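Local coordinates for protein probable aromatic acid decarboxylase (Escherichia coli, PDB 1SBZ) that probably transfers a dimethylallyl group to reduced FMN, making the prenylated flavin cofactor used by a phenolic acid decarboxylase, and assembles as a homododecamer, at residues D[17-22]-D[167-172]; D[92-97]-D[115-120]. One frame throughout, in Å; residues are numbered along the deposited sequence.

Contact 1: D[17-22]-D[167-172]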
loop_
_atom_site.group_PDB
_atom_site.type_symbol
_atom_site.label_atom_id
_atom_site.label_comp_id
_atom_site.label_asym_id
_atom_site.label_seq_id
_atom_site.Cartn_x
_atom_site.Cartn_y
_atom_site.Cartn_z
ATOM N N VAL D 17 32.835 -18.700 13.017
ATOM C CA VAL D 17 34.234 -19.081 13.252
ATOM C C VAL D 17 34.957 -19.417 11.946
ATOM O O VAL D 17 36.084 -18.972 11.731
ATOM C CB VAL D 17 34.353 -20.263 14.247
ATOM C CG1 VAL D 17 35.825 -20.621 14.505
ATOM C CG2 VAL D 17 33.646 -19.933 15.555
ATOM N N ALA D 18 34.296 -20.182 11.074
ATOM C CA ALA D 18 34.881 -20.570 9.798
ATOM C C ALA D 18 35.112 -19.374 8.871
ATOM O O ALA D 18 36.137 -19.304 8.193
ATOM C CB ALA D 18 34.027 -21.616 9.114
ATOM N N LEU D 19 34.161 -18.442 8.843
ATOM C CA LEU D 19 34.319 -17.225 8.048
ATOM C C LEU D 19 35.476 -16.373 8.575
ATOM O O LEU D 19 36.258 -15.824 7.787
ATOM C CB LEU D 19 33.012 -16.427 7.990
ATOM C CG LEU D 19 33.023 -15.059 7.294
ATOM C CD1 LEU D 19 31.837 -14.927 6.354
ATOM C CD2 LEU D 19 33.026 -13.941 8.326
ATOM N N LEU D 20 35.576 -16.271 9.902
ATOM C CA LEU D 20 36.672 -15.548 10.543
ATOM C C LEU D 20 38.021 -16.211 10.293
ATOM O O LEU D 20 39.024 -15.519 10.103
ATOM C CB LEU D 20 36.436 -15.403 12.051
ATOM C CG LEU D 20 35.479 -14.321 12.545
ATOM C CD1 LEU D 20 35.211 -14.526 14.025
ATOM C CD2 LEU D 20 36.033 -12.928 12.290
ATOM N N GLN D 21 38.044 -17.544 10.299
ATOM C CA GLN D 21 39.249 -18.303 9.959
ATOM C C GLN D 21 39.705 -18.023 8.525
ATOM O O GLN D 21 40.881 -17.744 8.289
ATOM C CB GLN D 21 39.011 -19.803 10.142
ATOM C CG GLN D 21 39.096 -20.285 11.587
ATOM C CD GLN D 21 38.503 -21.669 11.785
ATOM O OE1 GLN D 21 37.786 -22.179 10.921
ATOM N NE2 GLN D 21 38.798 -22.276 12.927
ATOM N N ALA D 22 38.772 -18.102 7.576
ATOM C CA ALA D 22 39.058 -17.842 6.162
ATOM C C ALA D 22 39.540 -16.409 5.918
ATOM O O ALA D 22 40.399 -16.175 5.067
ATOM C CB ALA D 22 37.832 -18.143 5.304
ATOM N N ALA D 167 32.047 -19.728 1.647
ATOM C CA ALA D 167 32.473 -19.327 0.296
ATOM C C ALA D 167 31.441 -18.450 -0.421
ATOM O O ALA D 167 31.797 -17.462 -1.060
ATOM C CB ALA D 167 32.802 -20.550 -0.550
ATOM N N ARG D 168 30.170 -18.821 -0.298
ATOM C CA ARG D 168 29.082 -18.121 -0.976
ATOM C C ARG D 168 28.747 -16.788 -0.309
ATOM O O ARG D 168 28.267 -15.864 -0.971
ATOM C CB ARG D 168 27.843 -19.018 -1.074
ATOM C CG ARG D 168 28.075 -20.354 -1.812
ATOM C CD ARG D 168 27.631 -20.398 -3.291
ATOM N NE ARG D 168 27.878 -19.124 -3.957
ATOM C CZ ARG D 168 26.954 -18.365 -4.537
ATOM N NH1 ARG D 168 25.686 -18.747 -4.603
ATOM N NH2 ARG D 168 27.323 -17.218 -5.079
ATOM N N VAL D 169 28.999 -16.697 1.000
ATOM C CA VAL D 169 28.928 -15.423 1.720
ATOM C C VAL D 169 30.056 -14.492 1.243
ATOM O O VAL D 169 29.801 -13.337 0.897
ATOM C CB VAL D 169 28.962 -15.613 3.267
ATOM C CG1 VAL D 169 28.999 -14.265 3.987
ATOM C CG2 VAL D 169 27.755 -16.414 3.742
ATOM N N LEU D 170 31.285 -15.013 1.203
ATOM C CA LEU D 170 32.464 -14.268 0.729
ATOM C C LEU D 170 32.339 -13.737 -0.700
ATOM O O LEU D 170 32.830 -12.645 -0.994
ATOM C CB LEU D 170 33.722 -15.130 0.843
ATOM C CG LEU D 170 34.623 -15.018 2.078
ATOM C CD1 LEU D 170 33.914 -14.440 3.295
ATOM C CD2 LEU D 170 35.236 -16.379 2.389
ATOM N N ASP D 171 31.689 -14.509 -1.576
ATOM C CA ASP D 171 31.372 -14.065 -2.939
ATOM C C ASP D 171 30.759 -12.663 -2.968
ATOM O O ASP D 171 30.970 -11.909 -3.918
ATOM C CB ASP D 171 30.410 -15.043 -3.622
ATOM C CG ASP D 171 31.113 -16.261 -4.202
ATOM O OD1 ASP D 171 32.365 -16.272 -4.247
ATOM O OD2 ASP D 171 30.488 -17.249 -4.649
ATOM N N GLN D 172 30.014 -12.325 -1.916
ATOM C CA GLN D 172 29.369 -11.016 -1.787
ATOM C C GLN D 172 30.363 -9.856 -1.741
ATOM O O GLN D 172 30.013 -8.717 -2.061
ATOM C CB GLN D 172 28.460 -10.986 -0.556
ATOM C CG GLN D 172 27.208 -11.822 -0.703
ATOM C CD GLN D 172 26.284 -11.277 -1.769
ATOM O OE1 GLN D 172 26.076 -10.060 -1.861
ATOM N NE2 GLN D 172 25.728 -12.169 -2.586
#
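L19 of helix 13-24 reaches across to V169 and L170 near the end of helix 158-170. Followed outward from the backbone, its CB points at the other helix, and CG comes next, swung anti to the backbone N (chi1 175°), which carries the branch out across the gap. L19 CG already lies 4.1 Å from L170 CD1. Beyond it, L19 CD1 does most of the touching: it meets L170 CD1 at 3.7 Å and V169 CG1 at 3.8 Å, so one methyl bridges two consecutive residues. The L19 and V169 side chains run at about a right angle to each other. A22, one turn further on, adds a looser touch, its CB 4.3 Å from L170 CD2, so L170 sets one methyl against each residue of the pair. No hydrogen bond crosses, and the closest CA atoms, L19 and L170, stay 8.1 Å apart: the join is made by apolar side chains. On a different side of its helix, R168 holds D171 OD2 side-on through NE (3.3 Å) and NH2 (3.2 Å), while D171 OD2 also pairs with R182 of the same chain, and R168 NH2 with E113 of a second subunit. The two helices pack on one face of the parallel sheet of this flavoprotein fold, where L19 rests on V5, I82 and I84 of strands 2-7 and 80-86, and V169 on I82, V118 and V120 of strands 80-86 and 116-121.

Contact 2: D[92-97]-D[115-120]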
loop_
_atom_site.group_PDB
_atom_site.type_symbol
_atom_site.label_atom_id
_atom_site.label_comp_id
_atom_site.label_asym_id
_atom_site.label_seq_id
_atom_site.Cartn_x
_atom_site.Cartn_y
_atom_site.Cartn_z
ATOM N N ALA D 92 15.495 -8.105 13.222
ATOM C CA ALA D 92 14.378 -7.224 13.544
ATOM C C ALA D 92 14.833 -5.851 14.022
ATOM O O ALA D 92 14.239 -4.838 13.664
ATOM C CB ALA D 92 13.487 -7.869 14.582
ATOM N N GLY D 93 15.895 -5.826 14.824
ATOM C CA GLY D 93 16.473 -4.582 15.312
ATOM C C GLY D 93 17.012 -3.716 14.194
ATOM O O GLY D 93 16.768 -2.502 14.172
ATOM N N ILE D 94 17.742 -4.337 13.269
ATOM C CA ILE D 94 18.311 -3.627 12.128
ATOM C C ILE D 94 17.218 -3.047 11.223
ATOM O O ILE D 94 17.299 -1.880 10.821
ATOM C CB ILE D 94 19.314 -4.520 11.346
ATOM C CG1 ILE D 94 20.503 -4.894 12.254
ATOM C CG2 ILE D 94 19.829 -3.786 10.086
ATOM C CD1 ILE D 94 21.332 -6.112 11.766
ATOM N N ARG D 95 16.192 -3.847 10.936
ATOM C CA ARG D 95 15.063 -3.407 10.104
ATOM C C ARG D 95 14.313 -2.226 10.720
ATOM O O ARG D 95 13.948 -1.292 10.015
ATOM C CB ARG D 95 14.100 -4.572 9.838
ATOM C CG ARG D 95 12.990 -4.266 8.818
ATOM C CD ARG D 95 11.723 -3.638 9.421
ATOM N NE ARG D 95 10.814 -3.124 8.393
ATOM C CZ ARG D 95 10.979 -1.976 7.735
ATOM N NH1 ARG D 95 12.036 -1.198 7.977
ATOM N NH2 ARG D 95 10.088 -1.604 6.821
ATOM N N ALA D 96 14.072 -2.283 12.033
ATOM C CA ALA D 96 13.384 -1.205 12.729
ATOM C C ALA D 96 14.305 0.012 12.904
ATOM O O ALA D 96 13.828 1.137 13.055
ATOM C CB ALA D 96 12.867 -1.689 14.082
ATOM N N GLY D 97 15.612 -0.239 12.866
ATOM C CA GLY D 97 16.632 0.772 13.105
ATOM C C GLY D 97 16.862 1.048 14.581
ATOM O O GLY D 97 17.407 2.095 14.946
ATOM N N ARG D 115 27.278 1.496 2.542
ATOM C CA ARG D 115 28.211 0.373 2.506
ATOM C C ARG D 115 27.435 -0.938 2.487
ATOM O O ARG D 115 26.225 -0.961 2.780
ATOM C CB ARG D 115 29.189 0.440 3.685
ATOM C CG ARG D 115 29.965 1.755 3.725
ATOM C CD ARG D 115 30.867 1.957 4.940
ATOM N NE ARG D 115 31.484 3.285 4.873
ATOM C CZ ARG D 115 31.927 3.984 5.915
ATOM N NH1 ARG D 115 31.842 3.502 7.150
ATOM N NH2 ARG D 115 32.448 5.189 5.711
ATOM N N LYS D 116 28.117 -2.019 2.119
ATOM C CA LYS D 116 27.436 -3.296 1.900
ATOM C C LYS D 116 27.138 -4.008 3.215
ATOM O O LYS D 116 28.041 -4.223 4.026
ATOM C CB LYS D 116 28.249 -4.196 0.960
ATOM C CG LYS D 116 27.651 -5.585 0.786
ATOM C CD LYS D 116 27.683 -6.031 -0.661
ATOM C CE LYS D 116 26.481 -6.917 -0.970
ATOM N NZ LYS D 116 25.193 -6.320 -0.459
ATOM N N LEU D 117 25.870 -4.359 3.425
ATOM C CA LEU D 117 25.479 -5.199 4.553
ATOM C C LEU D 117 25.049 -6.591 4.074
ATOM O O LEU D 117 24.156 -6.717 3.229
ATOM C CB LEU D 117 24.361 -4.527 5.365
ATOM C CG LEU D 117 23.892 -5.213 6.659
ATOM C CD1 LEU D 117 25.044 -5.389 7.643
ATOM C CD2 LEU D 117 22.763 -4.430 7.316
ATOM N N VAL D 118 25.700 -7.626 4.607
ATOM C CA VAL D 118 25.385 -9.010 4.258
ATOM C C VAL D 118 24.924 -9.743 5.512
ATOM O O VAL D 118 25.670 -9.863 6.477
ATOM C CB VAL D 118 26.595 -9.751 3.625
ATOM C CG1 VAL D 118 26.257 -11.221 3.334
ATOM C CG2 VAL D 118 27.056 -9.050 2.362
ATOM N N LEU D 119 23.689 -10.227 5.497
ATOM C CA LEU D 119 23.147 -10.948 6.648
ATOM C C LEU D 119 23.101 -12.432 6.359
ATOM O O LEU D 119 22.821 -12.842 5.232
ATOM C CB LEU D 119 21.739 -10.441 6.952
ATOM C CG LEU D 119 21.477 -9.312 7.954
ATOM C CD1 LEU D 119 22.683 -8.426 8.284
ATOM C CD2 LEU D 119 20.254 -8.480 7.536
ATOM N N VAL D 120 23.356 -13.243 7.381
ATOM C CA VAL D 120 23.260 -14.691 7.263
ATOM C C VAL D 120 22.146 -15.116 8.227
ATOM O O VAL D 120 22.414 -15.607 9.326
ATOM C CB VAL D 120 24.640 -15.384 7.575
ATOM C CG1 VAL D 120 24.532 -16.907 7.536
ATOM C CG2 VAL D 120 25.720 -14.903 6.590
#
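I94 of helix 88-96 meets L117 and L119 of strand 116-121, a helix-on-sheet contact in the three-layer alpha/beta fold of the flavoprotein family. The apolar part is small, burying 94 Å² over both sides, and I94 supplies one side of it with two separate branches. Its CG2, anti to the backbone N, comes within 4.1 Å of L117 CD2. The longer branch, ending in CD1, leads instead to L119, where I94 CD1 stands 4.4 Å from L119 CD1, a looser approach. L117 and L119 alternate with V118 along the strand, so both direct their side chains to the same face of the sheet, and I94 is set against the pair. The nearest CA atoms, I94 and L119, are 10.3 Å apart, a spacing spanned wholly by side chains. Helix 102-112 fills in beside them, with A107 against I94 and with V110 and L111 against L117, while L137 of helix 128-139 lies on L119.

Polar interactions stay within the elements or lead elsewhere. The strand backbone bonds to its neighbours at M81, V83 and A143, and R95 forms a salt bridge with E132 of a fourth subunit. The helix itself begins at the flavin pocket, which includes M88, K89 and T90; the I94 side chain lies about 9 Å from bound FMN. Its other end is closed by a Schellman motif, in which G97 takes a positive phi of 80° and its N makes a weak bond of 3.1 Å to I94 O.

Both contacts are buried, without a hydrogen bond across either, yet they lie on opposite sides of the chain's centre, their own centres about 18 Å apart. Contact 1 joins two helices and buries 138 Å²; contact 2 sets a helix on a strand and buries 94 Å². They share no element, but strand 116-121 brings them together: L117 and L119 turn to the helix of contact 2, whereas V118 and V120 turn to V169 of contact 1, with V169 CG2 3.8 Å from V120 CG2. In both, charged residues take no part in the apolar join; R168 and R95 each pair with a glutamate of another subunit.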